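Local coordinates for protein phosphoribosylamine--glycine ligase (Thermotoga maritima, PDB 1VKZ) that catalyses the ATP-dependent joining of glycine to 5-phospho-beta-D-ribosylamine, giving glycinamide ribonucleotide in de novo purine biosynthesis, at residues A[200-205]-A[308-313]; A[206-211]-A[254-259]; A[346-351]-A[374-379]; A[354-359]-A[393-398]. All coordinates share one frame; numbering follows the deposited sequence.

Contact 1: residues A[200-205]-A[308-313]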
loop_
_atom_site.group_PDB
_atom_site.type_symbol
_atom_site.label_atom_id
_atom_site.label_comp_id
_atom_site.label_asym_id
_atom_site.label_seq_id
_atom_site.Cartn_x
_atom_site.Cartn_y
_atom_site.Cartn_z
HETATM N N MSE A 200 2.522 9.371 1.305
HETATM C CA MSE A 200 3.534 8.527 0.709
HETATM C C MSE A 200 4.676 9.374 0.218
HETATM O O MSE A 200 4.499 10.446 -0.354
HETATM C CB MSE A 200 2.964 7.767 -0.501
HETATM C CG MSE A 200 2.635 6.308 -0.247
HETATM SE SE MSE A 200 1.134 5.667 -1.394
HETATM C CE MSE A 200 -0.324 6.450 -0.190
ATOM N N ALA A 201 5.871 8.865 0.392
ATOM C CA ALA A 201 7.025 9.587 -0.076
ATOM C C ALA A 201 8.093 8.657 -0.664
ATOM O O ALA A 201 8.257 7.488 -0.248
ATOM C CB ALA A 201 7.587 10.421 1.048
ATOM N N VAL A 202 8.810 9.211 -1.640
ATOM C CA VAL A 202 10.082 8.654 -2.099
ATOM C C VAL A 202 11.130 9.271 -1.204
ATOM O O VAL A 202 11.122 10.471 -0.978
ATOM C CB VAL A 202 10.392 8.978 -3.583
ATOM C CG1 VAL A 202 11.533 8.135 -4.065
ATOM C CG2 VAL A 202 9.181 8.716 -4.472
ATOM N N VAL A 203 12.022 8.432 -0.713
ATOM C CA VAL A 203 12.906 8.744 0.389
ATOM C C VAL A 203 14.352 8.272 0.102
ATOM O O VAL A 203 14.568 7.182 -0.440
ATOM C CB VAL A 203 12.438 8.063 1.678
ATOM C CG1 VAL A 203 13.462 8.291 2.793
ATOM C CG2 VAL A 203 11.062 8.563 2.105
ATOM N N ASN A 204 15.317 9.124 0.465
ATOM C CA ASN A 204 16.761 8.798 0.487
ATOM C C ASN A 204 17.335 9.442 1.711
ATOM O O ASN A 204 17.545 10.648 1.736
ATOM C CB ASN A 204 17.501 9.332 -0.764
ATOM C CG ASN A 204 19.041 9.104 -0.715
ATOM O OD1 ASN A 204 19.555 8.146 -0.108
ATOM N ND2 ASN A 204 19.766 9.981 -1.390
ATOM N N GLY A 205 17.564 8.629 2.733
ATOM C CA GLY A 205 18.110 9.087 3.989
ATOM C C GLY A 205 17.163 10.089 4.571
ATOM O O GLY A 205 16.050 9.720 4.908
ATOM N N ASN A 308 11.440 9.721 -12.341
ATOM C CA ASN A 308 12.592 10.557 -12.032
ATOM C C ASN A 308 12.943 10.620 -10.548
ATOM O O ASN A 308 14.113 10.525 -10.176
ATOM C CB ASN A 308 12.390 11.946 -12.610
ATOM C CG ASN A 308 12.634 11.989 -14.125
ATOM O OD1 ASN A 308 13.258 11.086 -14.716
ATOM N ND2 ASN A 308 12.170 13.054 -14.750
ATOM N N ALA A 309 11.937 10.775 -9.698
ATOM C CA ALA A 309 12.168 10.895 -8.261
ATOM C C ALA A 309 12.741 9.581 -7.694
ATOM O O ALA A 309 13.648 9.573 -6.886
ATOM C CB ALA A 309 10.880 11.282 -7.560
ATOM N N VAL A 310 12.249 8.463 -8.197
ATOM C CA VAL A 310 12.753 7.164 -7.800
ATOM C C VAL A 310 14.199 7.009 -8.212
ATOM O O VAL A 310 14.996 6.484 -7.475
ATOM C CB VAL A 310 11.884 6.061 -8.407
ATOM C CG1 VAL A 310 12.480 4.706 -8.189
ATOM C CG2 VAL A 310 10.524 6.107 -7.745
ATOM N N LEU A 311 14.549 7.456 -9.405
ATOM C CA LEU A 311 15.897 7.249 -9.893
ATOM C C LEU A 311 16.846 8.144 -9.138
ATOM O O LEU A 311 17.914 7.714 -8.728
ATOM C CB LEU A 311 15.955 7.504 -11.386
ATOM C CG LEU A 311 15.344 6.401 -12.253
ATOM C CD1 LEU A 311 15.358 6.853 -13.713
ATOM C CD2 LEU A 311 16.061 5.039 -12.085
ATOM N N GLU A 312 16.443 9.389 -8.946
ATOM C CA GLU A 312 17.228 10.334 -8.199
ATOM C C GLU A 312 17.434 9.889 -6.774
ATOM O O GLU A 312 18.525 10.020 -6.245
ATOM C CB GLU A 312 16.570 11.715 -8.225
ATOM C CG GLU A 312 16.784 12.430 -9.541
ATOM C CD GLU A 312 18.252 12.377 -9.973
ATOM O OE1 GLU A 312 19.146 12.446 -9.088
ATOM O OE2 GLU A 312 18.513 12.244 -11.193
ATOM N N GLY A 313 16.389 9.368 -6.155
ATOM C CA GLY A 313 16.484 8.816 -4.819
ATOM C C GLY A 313 17.398 7.606 -4.766
ATOM O O GLY A 313 18.314 7.537 -3.935
#
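In the ATP-grasp part of the ligase, Val202 and Asn204 near the end of strand 195-204 pack against Ala309, Val310 and Gly313 of helix 303-315. The two elements run in nearly the same direction: the axes of their short segments lie 23° apart and come within 8.1 Å of each other. Val202 carries most of the apolar contact. Val202 CG1 stands opposite the backbone N across the CA-CB bond (chi1 -167°), and this carries the methyl out to the helix backbone, 3.8 Å from Ala309 O and 4.0 Å from Val310 CA. Val202 CG1 also lies 4.3 Å from Val310 CG2, while the second branch, Val202 CG2, faces Ala309 CB at 4.4 Å. Ala309 O is not left to this apolar neighbour: it accepts the helical bond from Gly313 N, 2.8 Å away. Two residues further along the strand, Asn204 meets the helix through a different surface. Its CB and CG both come to rest near the carbonyl of Gly313, with Asn204 CG 3.7 Å from Gly313 O; the amide makes van der Waals contact here and no hydrogen bond. With no side chain on Gly313 to hold the chains apart, the CA atoms of Asn204 and Gly313 approach to 5.3 Å. Val203, between the two contacting residues, faces the other way, onto Leu256 of helix 242-261. Phe269 of the adjacent strand 269-277 touches both Val202 and Val310, so the helix covers two neighbouring strands on one face of the antiparallel sheet, with helix 242-261 on the reverse face.

Contact 2: residues A[206-211]-A[254-259]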
loop_
_atom_site.group_PDB
_atom_site.type_symbol
_atom_site.label_atom_id
_atom_site.label_comp_id
_atom_site.label_asym_id
_atom_site.label_seq_id
_atom_site.Cartn_x
_atom_site.Cartn_y
_atom_site.Cartn_z
ATOM N N ARG A 206 17.584 11.355 4.657
ATOM C CA ARG A 206 16.762 12.418 5.236
ATOM C C ARG A 206 16.013 13.242 4.204
ATOM O O ARG A 206 15.135 14.020 4.559
ATOM C CB ARG A 206 17.618 13.338 6.095
ATOM C CG ARG A 206 18.046 12.709 7.402
ATOM C CD ARG A 206 17.011 12.789 8.505
ATOM N NE ARG A 206 16.966 14.077 9.209
ATOM C CZ ARG A 206 17.881 14.504 10.070
ATOM N NH1 ARG A 206 18.950 13.764 10.329
ATOM N NH2 ARG A 206 17.752 15.692 10.661
ATOM N N ASN A 207 16.344 13.056 2.930
ATOM C CA ASN A 207 15.621 13.672 1.842
ATOM C C ASN A 207 14.405 12.861 1.481
ATOM O O ASN A 207 14.479 11.643 1.473
ATOM C CB ASN A 207 16.537 13.753 0.648
ATOM C CG ASN A 207 17.804 14.427 0.991
ATOM O OD1 ASN A 207 17.777 15.413 1.717
ATOM N ND2 ASN A 207 18.939 13.881 0.534
ATOM N N PHE A 208 13.291 13.537 1.190
ATOM C CA PHE A 208 12.076 12.878 0.713
ATOM C C PHE A 208 11.241 13.800 -0.181
ATOM O O PHE A 208 11.306 15.023 -0.057
ATOM C CB PHE A 208 11.217 12.378 1.893
ATOM C CG PHE A 208 10.738 13.474 2.812
ATOM C CD1 PHE A 208 11.531 13.927 3.848
ATOM C CD2 PHE A 208 9.506 14.027 2.654
ATOM C CE1 PHE A 208 11.086 14.939 4.704
ATOM C CE2 PHE A 208 9.071 15.052 3.497
ATOM C CZ PHE A 208 9.865 15.498 4.516
ATOM N N VAL A 209 10.445 13.210 -1.069
ATOM C CA VAL A 209 9.424 13.971 -1.785
ATOM C C VAL A 209 8.111 13.314 -1.481
ATOM O O VAL A 209 8.003 12.097 -1.511
ATOM C CB VAL A 209 9.685 14.109 -3.316
ATOM C CG1 VAL A 209 11.161 14.348 -3.567
ATOM C CG2 VAL A 209 9.225 12.920 -4.121
ATOM N N ILE A 210 7.111 14.119 -1.156
ATOM C CA ILE A 210 5.758 13.602 -0.906
ATOM C C ILE A 210 5.023 13.447 -2.225
ATOM O O ILE A 210 5.035 14.331 -3.050
ATOM C CB ILE A 210 4.990 14.519 0.042
ATOM C CG1 ILE A 210 5.671 14.534 1.403
ATOM C CG2 ILE A 210 3.565 14.007 0.202
ATOM C CD1 ILE A 210 5.031 15.389 2.409
ATOM N N LEU A 211 4.390 12.305 -2.423
ATOM C CA LEU A 211 3.640 12.054 -3.630
ATOM C C LEU A 211 2.206 12.627 -3.565
ATOM O O LEU A 211 1.710 12.957 -2.502
ATOM C CB LEU A 211 3.643 10.558 -3.889
ATOM C CG LEU A 211 5.059 10.090 -4.199
ATOM C CD1 LEU A 211 5.173 8.563 -4.236
ATOM C CD2 LEU A 211 5.503 10.697 -5.510
ATOM N N LYS A 254 10.642 13.728 11.264
ATOM C CA LYS A 254 10.954 13.197 12.590
ATOM C C LYS A 254 11.135 11.695 12.513
ATOM O O LYS A 254 11.969 11.135 13.208
ATOM C CB LYS A 254 9.902 13.575 13.622
ATOM C CG LYS A 254 10.138 14.882 14.411
ATOM C CD LYS A 254 8.984 15.067 15.425
ATOM C CE LYS A 254 9.323 15.978 16.616
ATOM N NZ LYS A 254 9.127 17.449 16.336
ATOM N N THR A 255 10.389 11.062 11.611
ATOM C CA THR A 255 10.523 9.631 11.308
ATOM C C THR A 255 11.860 9.307 10.681
ATOM O O THR A 255 12.509 8.334 11.058
ATOM C CB THR A 255 9.404 9.188 10.366
ATOM O OG1 THR A 255 8.135 9.341 11.016
ATOM C CG2 THR A 255 9.486 7.683 10.076
ATOM N N LEU A 256 12.279 10.108 9.719
ATOM C CA LEU A 256 13.574 9.886 9.079
ATOM C C LEU A 256 14.752 10.184 9.986
ATOM O O LEU A 256 15.778 9.474 9.940
ATOM C CB LEU A 256 13.664 10.685 7.791
ATOM C CG LEU A 256 12.578 10.244 6.821
ATOM C CD1 LEU A 256 12.615 11.069 5.559
ATOM C CD2 LEU A 256 12.729 8.752 6.545
ATOM N N TRP A 257 14.638 11.234 10.794
ATOM C CA TRP A 257 15.650 11.518 11.821
ATOM C C TRP A 257 15.772 10.320 12.765
ATOM O O TRP A 257 16.894 9.850 13.037
ATOM C CB TRP A 257 15.345 12.817 12.578
ATOM C CG TRP A 257 16.044 12.937 13.883
ATOM C CD1 TRP A 257 15.467 13.057 15.112
ATOM C CD2 TRP A 257 17.452 12.911 14.102
ATOM N NE1 TRP A 257 16.429 13.113 16.086
ATOM C CE2 TRP A 257 17.662 13.019 15.489
ATOM C CE3 TRP A 257 18.571 12.779 13.260
ATOM C CZ2 TRP A 257 18.940 13.020 16.052
ATOM C CZ3 TRP A 257 19.842 12.770 13.820
ATOM C CH2 TRP A 257 20.013 12.893 15.194
ATOM N N GLY A 258 14.634 9.808 13.232
ATOM C CA GLY A 258 14.634 8.673 14.130
ATOM C C GLY A 258 15.348 7.471 13.543
ATOM O O GLY A 258 16.129 6.824 14.231
ATOM N N VAL A 259 15.116 7.186 12.261
ATOM C CA VAL A 259 15.851 6.101 11.553
ATOM C C VAL A 259 17.357 6.360 11.554
ATOM O O VAL A 259 18.155 5.444 11.811
ATOM C CB VAL A 259 15.385 5.922 10.089
ATOM C CG1 VAL A 259 16.169 4.791 9.401
ATOM C CG2 VAL A 259 13.880 5.631 9.997
#
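Arg206 and Leu256 bring their CA atoms to 5.6 Å where the turn leading into strand 207-210 passes beside helix 242-261; the backbone angles of Gly205 and Arg206 fit a type II' turn in the hairpin. From this corner the Arg206 side chain, bent at chi2 and chi3, folds down along the helix. Arg206 CD lies 3.6 Å from Trp257 N and 4.0 Å from Leu256 CB, so the aliphatic part rests on the helix backbone. Farther out, Arg206 and Trp257 run side by side in the same direction. Trp257 CB sits over the centre of the Arg206 guanidinium, 3.9 Å above its plane, whereas the indole presents only an edge: Arg206 NH1 approaches Trp257 CE3 near the ring plane at 3.1 Å, a separation short enough to be read with caution. With the two planes 59° apart and the nitrogen at the rim, this is neither a stack nor a cation-pi contact. The charge of Arg206 is met instead by Glu260, one turn along the helix, in a salt bridge through NH1. The more enclosed half belongs to Leu256. Its chain is extended at chi2 (178°), which pushes Leu256 CD1 outward to 3.5 Å from Phe208 CD1, an oblique approach to the ring. Phe208 also meets the ring of Phe252, with planes at about 30°, and Leu256 continues onto Val203. Helix 242-261 thus lies along the outermost strand of the sheet, 207-210, and reaches its neighbour 195-204, with the Arg206-Trp257 pair at the exposed rim.

Contact 3: residues A[346-351]-A[374-379]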
loop_
_atom_site.group_PDB
_atom_site.type_symbol
_atom_site.label_atom_id
_atom_site.label_comp_id
_atom_site.label_asym_id
_atom_site.label_seq_id
_atom_site.Cartn_x
_atom_site.Cartn_y
_atom_site.Cartn_z
ATOM N N LYS A 346 -11.760 -17.681 -14.291
ATOM C CA LYS A 346 -12.853 -17.189 -15.149
ATOM C C LYS A 346 -12.266 -16.388 -16.304
ATOM O O LYS A 346 -11.254 -15.713 -16.132
ATOM C CB LYS A 346 -13.830 -16.341 -14.330
ATOM C CG LYS A 346 -14.431 -17.058 -13.091
ATOM C CD LYS A 346 -15.614 -17.991 -13.456
ATOM C CE LYS A 346 -15.866 -19.072 -12.397
ATOM N NZ LYS A 346 -14.972 -20.279 -12.508
ATOM N N GLU A 347 -12.892 -16.455 -17.479
ATOM C CA GLU A 347 -12.285 -15.899 -18.702
ATOM C C GLU A 347 -12.541 -14.390 -18.855
ATOM O O GLU A 347 -13.666 -13.931 -18.721
ATOM C CB GLU A 347 -12.762 -16.662 -19.947
ATOM C CG GLU A 347 -12.000 -16.288 -21.217
ATOM C CD GLU A 347 -12.430 -17.096 -22.422
ATOM O OE1 GLU A 347 -12.912 -18.239 -22.242
ATOM O OE2 GLU A 347 -12.274 -16.589 -23.554
ATOM N N ILE A 348 -11.482 -13.640 -19.145
ATOM C CA ILE A 348 -11.539 -12.183 -19.198
ATOM C C ILE A 348 -11.539 -11.653 -20.620
ATOM O O ILE A 348 -10.600 -11.864 -21.374
ATOM C CB ILE A 348 -10.334 -11.574 -18.445
ATOM C CG1 ILE A 348 -10.311 -12.039 -16.987
ATOM C CG2 ILE A 348 -10.352 -10.060 -18.536
ATOM C CD1 ILE A 348 -8.915 -12.084 -16.413
ATOM N N THR A 349 -12.598 -10.941 -20.976
ATOM C CA THR A 349 -12.654 -10.223 -22.243
ATOM C C THR A 349 -12.258 -8.775 -21.999
ATOM O O THR A 349 -12.731 -8.127 -21.068
ATOM C CB THR A 349 -14.033 -10.346 -22.891
ATOM O OG1 THR A 349 -14.090 -11.566 -23.643
ATOM C CG2 THR A 349 -14.231 -9.276 -23.948
ATOM N N LEU A 350 -11.348 -8.299 -22.839
ATOM C CA LEU A 350 -10.757 -6.967 -22.718
ATOM C C LEU A 350 -11.060 -6.172 -23.969
ATOM O O LEU A 350 -11.147 -6.740 -25.055
ATOM C CB LEU A 350 -9.237 -7.045 -22.599
ATOM C CG LEU A 350 -8.567 -7.477 -21.300
ATOM C CD1 LEU A 350 -7.076 -7.369 -21.538
ATOM C CD2 LEU A 350 -8.994 -6.653 -20.068
ATOM N N PRO A 351 -11.231 -4.865 -23.831
ATOM C CA PRO A 351 -11.360 -3.983 -24.997
ATOM C C PRO A 351 -10.092 -3.798 -25.847
ATOM O O PRO A 351 -8.997 -4.217 -25.456
ATOM C CB PRO A 351 -11.760 -2.643 -24.366
ATOM C CG PRO A 351 -11.302 -2.725 -22.969
ATOM C CD PRO A 351 -11.421 -4.138 -22.568
ATOM N N ARG A 374 -8.111 -9.294 -6.595
ATOM C CA ARG A 374 -8.230 -8.132 -7.442
ATOM C C ARG A 374 -7.627 -8.489 -8.789
ATOM O O ARG A 374 -6.444 -8.889 -8.893
ATOM C CB ARG A 374 -7.531 -6.937 -6.799
ATOM C CG ARG A 374 -8.113 -6.670 -5.414
ATOM C CD ARG A 374 -7.724 -5.349 -4.761
ATOM N NE ARG A 374 -6.339 -5.337 -4.288
ATOM C CZ ARG A 374 -5.724 -4.262 -3.816
ATOM N NH1 ARG A 374 -6.358 -3.109 -3.744
ATOM N NH2 ARG A 374 -4.478 -4.345 -3.426
ATOM N N VAL A 375 -8.452 -8.328 -9.824
ATOM C CA VAL A 375 -8.138 -8.817 -11.158
ATOM C C VAL A 375 -7.515 -7.683 -11.948
ATOM O O VAL A 375 -6.335 -7.746 -12.358
ATOM C CB VAL A 375 -9.417 -9.395 -11.840
ATOM C CG1 VAL A 375 -9.107 -10.122 -13.165
ATOM C CG2 VAL A 375 -10.082 -10.346 -10.899
ATOM N N LEU A 376 -8.298 -6.635 -12.129
ATOM C CA LEU A 376 -7.892 -5.511 -12.965
ATOM C C LEU A 376 -8.101 -4.171 -12.285
ATOM O O LEU A 376 -9.040 -3.979 -11.515
ATOM C CB LEU A 376 -8.694 -5.484 -14.281
ATOM C CG LEU A 376 -8.584 -6.750 -15.115
ATOM C CD1 LEU A 376 -9.791 -6.951 -15.998
ATOM C CD2 LEU A 376 -7.323 -6.729 -15.956
ATOM N N HIS A 377 -7.260 -3.225 -12.685
ATOM C CA HIS A 377 -7.427 -1.843 -12.372
ATOM C C HIS A 377 -7.776 -1.128 -13.663
ATOM O O HIS A 377 -6.971 -1.073 -14.571
ATOM C CB HIS A 377 -6.145 -1.359 -11.746
ATOM C CG HIS A 377 -5.773 -2.153 -10.542
ATOM N ND1 HIS A 377 -5.876 -1.653 -9.264
ATOM C CD2 HIS A 377 -5.376 -3.441 -10.415
ATOM C CE1 HIS A 377 -5.519 -2.588 -8.402
ATOM N NE2 HIS A 377 -5.204 -3.681 -9.075
ATOM N N CYS A 378 -9.004 -0.598 -13.738
ATOM C CA CYS A 378 -9.427 0.247 -14.854
ATOM C C CYS A 378 -9.193 1.741 -14.585
ATOM O O CYS A 378 -9.725 2.309 -13.633
ATOM C CB CYS A 378 -10.874 -0.014 -15.167
ATOM S SG CYS A 378 -11.123 -1.664 -15.848
HETATM N N MSE A 379 -8.345 2.363 -15.393
HETATM C CA MSE A 379 -7.961 3.756 -15.155
HETATM C C MSE A 379 -8.775 4.689 -16.048
HETATM O O MSE A 379 -9.000 4.405 -17.221
HETATM C CB MSE A 379 -6.460 4.003 -15.415
HETATM C CG MSE A 379 -5.490 3.007 -14.752
HETATM SE SE MSE A 379 -5.605 2.980 -12.785
HETATM C CE MSE A 379 -6.647 1.648 -12.606
#
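Arg374 NH1 is held by two backbone carbonyls, those of Gly231 and Asp292, at the start of the strand whose next residues, Val375 and Leu376, meet Ile348 and Leu350. That meeting is wholly apolar. Ile348 and Val375 reach toward each other tip to tip, Ile348 CD1 standing 3.8 Å from Val375 CG1. The valine methyl is the branch opposite its backbone N (chi1 -171°), which directs it toward the isoleucine. The other arm of Ile348 slides past Leu376 in the opposite sense, Ile348 CG2 to Leu376 CD1 at 4.1 Å. Leu376 CD1 is shared, for Leu350 CD2 reaches it obliquely at 4.2 Å; one methyl thereby joins two residues of 346-351. Leu368 of strand 367-370 touches both Ile348 and Leu350, and Phe358 touches Leu350 and Leu376, which continues the apolar layer along the sheet. Two successive strand residues would normally face opposite ways, yet Val375 and Leu376 both point at 346-351. The cause is a classic beta bulge, in which the pair together faces Leu333 on strand 327-334, its neighbour in the six-stranded antiparallel sheet.

Contact 4: residues A[354-359]-A[393-398]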
loop_
_atom_site.group_PDB
_atom_site.type_symbol
_atom_site.label_atom_id
_atom_site.label_comp_id
_atom_site.label_asym_id
_atom_site.label_seq_id
_atom_site.Cartn_x
_atom_site.Cartn_y
_atom_site.Cartn_z
ATOM N N GLY A 354 -7.593 1.326 -23.652
ATOM C CA GLY A 354 -7.840 1.692 -22.258
ATOM C C GLY A 354 -6.616 1.427 -21.405
ATOM O O GLY A 354 -5.889 0.470 -21.625
ATOM N N LEU A 355 -6.384 2.282 -20.429
ATOM C CA LEU A 355 -5.338 2.044 -19.488
ATOM C C LEU A 355 -5.826 1.081 -18.429
ATOM O O LEU A 355 -6.615 1.429 -17.581
ATOM C CB LEU A 355 -4.898 3.346 -18.848
ATOM C CG LEU A 355 -3.635 3.195 -18.013
ATOM C CD1 LEU A 355 -2.517 2.624 -18.867
ATOM C CD2 LEU A 355 -3.260 4.563 -17.422
ATOM N N ILE A 356 -5.312 -0.137 -18.473
ATOM C CA ILE A 356 -5.598 -1.144 -17.467
ATOM C C ILE A 356 -4.293 -1.555 -16.822
ATOM O O ILE A 356 -3.268 -1.632 -17.484
ATOM C CB ILE A 356 -6.280 -2.382 -18.107
ATOM C CG1 ILE A 356 -7.536 -1.972 -18.842
ATOM C CG2 ILE A 356 -6.665 -3.440 -17.032
ATOM C CD1 ILE A 356 -8.147 -3.078 -19.584
ATOM N N PHE A 357 -4.323 -1.768 -15.510
ATOM C CA PHE A 357 -3.231 -2.397 -14.810
ATOM C C PHE A 357 -3.754 -3.733 -14.356
ATOM O O PHE A 357 -4.843 -3.819 -13.839
ATOM C CB PHE A 357 -2.779 -1.563 -13.636
ATOM C CG PHE A 357 -2.220 -0.238 -14.026
ATOM C CD1 PHE A 357 -1.148 -0.155 -14.919
ATOM C CD2 PHE A 357 -2.724 0.919 -13.496
ATOM C CE1 PHE A 357 -0.612 1.074 -15.278
ATOM C CE2 PHE A 357 -2.201 2.146 -13.861
ATOM C CZ PHE A 357 -1.148 2.224 -14.738
ATOM N N PHE A 358 -2.962 -4.768 -14.573
ATOM C CA PHE A 358 -3.330 -6.130 -14.313
ATOM C C PHE A 358 -2.724 -6.585 -13.016
ATOM O O PHE A 358 -1.592 -6.221 -12.666
ATOM C CB PHE A 358 -2.812 -7.014 -15.432
ATOM C CG PHE A 358 -3.428 -6.711 -16.771
ATOM C CD1 PHE A 358 -2.883 -5.749 -17.595
ATOM C CD2 PHE A 358 -4.532 -7.412 -17.211
ATOM C CE1 PHE A 358 -3.441 -5.460 -18.796
ATOM C CE2 PHE A 358 -5.089 -7.126 -18.436
ATOM C CZ PHE A 358 -4.541 -6.143 -19.224
ATOM N N ALA A 359 -3.472 -7.414 -12.300
ATOM C CA ALA A 359 -3.005 -7.966 -11.033
ATOM C C ALA A 359 -3.279 -9.453 -11.068
ATOM O O ALA A 359 -2.464 -10.226 -11.594
ATOM C CB ALA A 359 -3.715 -7.304 -9.875
ATOM N N TYR A 393 -14.985 4.266 -15.586
ATOM C CA TYR A 393 -16.194 3.436 -15.540
ATOM C C TYR A 393 -16.631 2.954 -16.917
ATOM O O TYR A 393 -17.057 1.806 -17.062
ATOM C CB TYR A 393 -17.333 4.172 -14.797
ATOM C CG TYR A 393 -17.243 3.958 -13.312
ATOM C CD1 TYR A 393 -17.571 2.723 -12.756
ATOM C CD2 TYR A 393 -16.796 4.960 -12.468
ATOM C CE1 TYR A 393 -17.450 2.489 -11.372
ATOM C CE2 TYR A 393 -16.663 4.744 -11.094
ATOM C CZ TYR A 393 -16.992 3.500 -10.551
ATOM O OH TYR A 393 -16.890 3.290 -9.197
ATOM N N GLU A 394 -16.500 3.826 -17.911
ATOM C CA GLU A 394 -16.699 3.457 -19.307
ATOM C C GLU A 394 -15.830 2.258 -19.672
ATOM O O GLU A 394 -16.271 1.338 -20.365
ATOM C CB GLU A 394 -16.388 4.645 -20.242
ATOM C CG GLU A 394 -17.454 5.748 -20.309
ATOM C CD GLU A 394 -16.925 7.056 -20.931
ATOM O OE1 GLU A 394 -15.840 7.034 -21.560
ATOM O OE2 GLU A 394 -17.585 8.124 -20.805
ATOM N N LEU A 395 -14.597 2.259 -19.178
ATOM C CA LEU A 395 -13.688 1.132 -19.395
ATOM C C LEU A 395 -14.131 -0.098 -18.603
ATOM O O LEU A 395 -14.148 -1.198 -19.128
ATOM C CB LEU A 395 -12.239 1.501 -19.051
ATOM C CG LEU A 395 -11.169 0.450 -19.334
ATOM C CD1 LEU A 395 -11.327 -0.127 -20.694
ATOM C CD2 LEU A 395 -9.771 1.041 -19.169
ATOM N N ALA A 396 -14.515 0.071 -17.354
ATOM C CA ALA A 396 -14.891 -1.090 -16.562
ATOM C C ALA A 396 -16.107 -1.850 -17.183
ATOM O O ALA A 396 -16.178 -3.099 -17.112
ATOM C CB ALA A 396 -15.155 -0.682 -15.111
ATOM N N GLU A 397 -17.030 -1.099 -17.807
ATOM C CA GLU A 397 -18.179 -1.680 -18.512
ATOM C C GLU A 397 -17.749 -2.487 -19.744
ATOM O O GLU A 397 -18.446 -3.417 -20.132
ATOM C CB GLU A 397 -19.176 -0.593 -18.949
ATOM C CG GLU A 397 -19.757 0.285 -17.836
ATOM C CD GLU A 397 -20.174 1.682 -18.328
ATOM O OE1 GLU A 397 -20.681 1.784 -19.472
ATOM O OE2 GLU A 397 -20.004 2.684 -17.585
ATOM N N LYS A 398 -16.617 -2.130 -20.361
ATOM C CA LYS A 398 -16.106 -2.856 -21.548
ATOM C C LYS A 398 -15.373 -4.143 -21.185
ATOM O O LYS A 398 -15.093 -4.988 -22.036
ATOM C CB LYS A 398 -15.134 -1.988 -22.354
ATOM C CG LYS A 398 -15.763 -0.851 -23.140
ATOM C CD LYS A 398 -14.748 -0.278 -24.153
ATOM C CE LYS A 398 -15.270 0.965 -24.862
ATOM N NZ LYS A 398 -15.469 2.088 -23.895
#
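Leu395 drives one methyl, CD2, into the corner formed by Gly354, Leu355 and Ile356, and nearly all of this small contact is made there. Three atoms of 354-359 lie close to that methyl: Leu395 CD2 is 3.6 Å from Leu355 O, 3.7 Å from Gly354 CA and 3.8 Å from Ile356 CG1. Two torsions explain the reach. CG lies opposite the backbone N (chi1 -175°), and chi2 of 47° leaves CD2 extended away from CA, so that it is the branch projecting farthest from the helix. The leucine meets Ile356 at a slant, touching the shaft of the isoleucine at CG1. Gly354, having no side chain, lets the methyl come right down to its main chain, and the CA atoms of Gly354 and Leu395 are 6.5 Å apart. Around this buried point the contact thins quickly. Gly354 itself is exposed, and the end of the Leu355 side chain leads away from the helix; the contribution of Leu355 is its backbone oxygen. Ile356, by contrast, belongs to the interior: its CG2 sits 4.0 Å above the centre of the Phe358 ring, on one face, and it also packs on Leu350 and Leu376. Pro351 also packs on Leu395. On the same helix, Tyr393, two residues before Leu395, touches Val331, and Ala396, the next residue, touches Leu333, so helix 385-398 lies over the face of the antiparallel sheet that includes strands 327-334 and 356-364, with Leu395 reaching the 354-356 part of the chain.

Overall arrangement
The four contacts form two pairs. Contacts 1 and 2 lie about 10 Å apart between centres in the ATP-grasp region and share one antiparallel sheet: their strands, 195-204 and 207-210, form a hairpin joined by backbone bonds, and different helices pack on it. Along the chain, contact 2 opens and closes within the span of contact 1. Contacts 3 and 4 follow in the C domain, about 6 Å apart, with segments that alternate in sequence and adjacent strands, 374-382 and 356-364, of another antiparallel sheet, the six-stranded one. The pairs are separated by about 29 to 37 Å between centres and do not touch. Each pair therefore knits its own sheet-and-helix layer in this multidomain ligase.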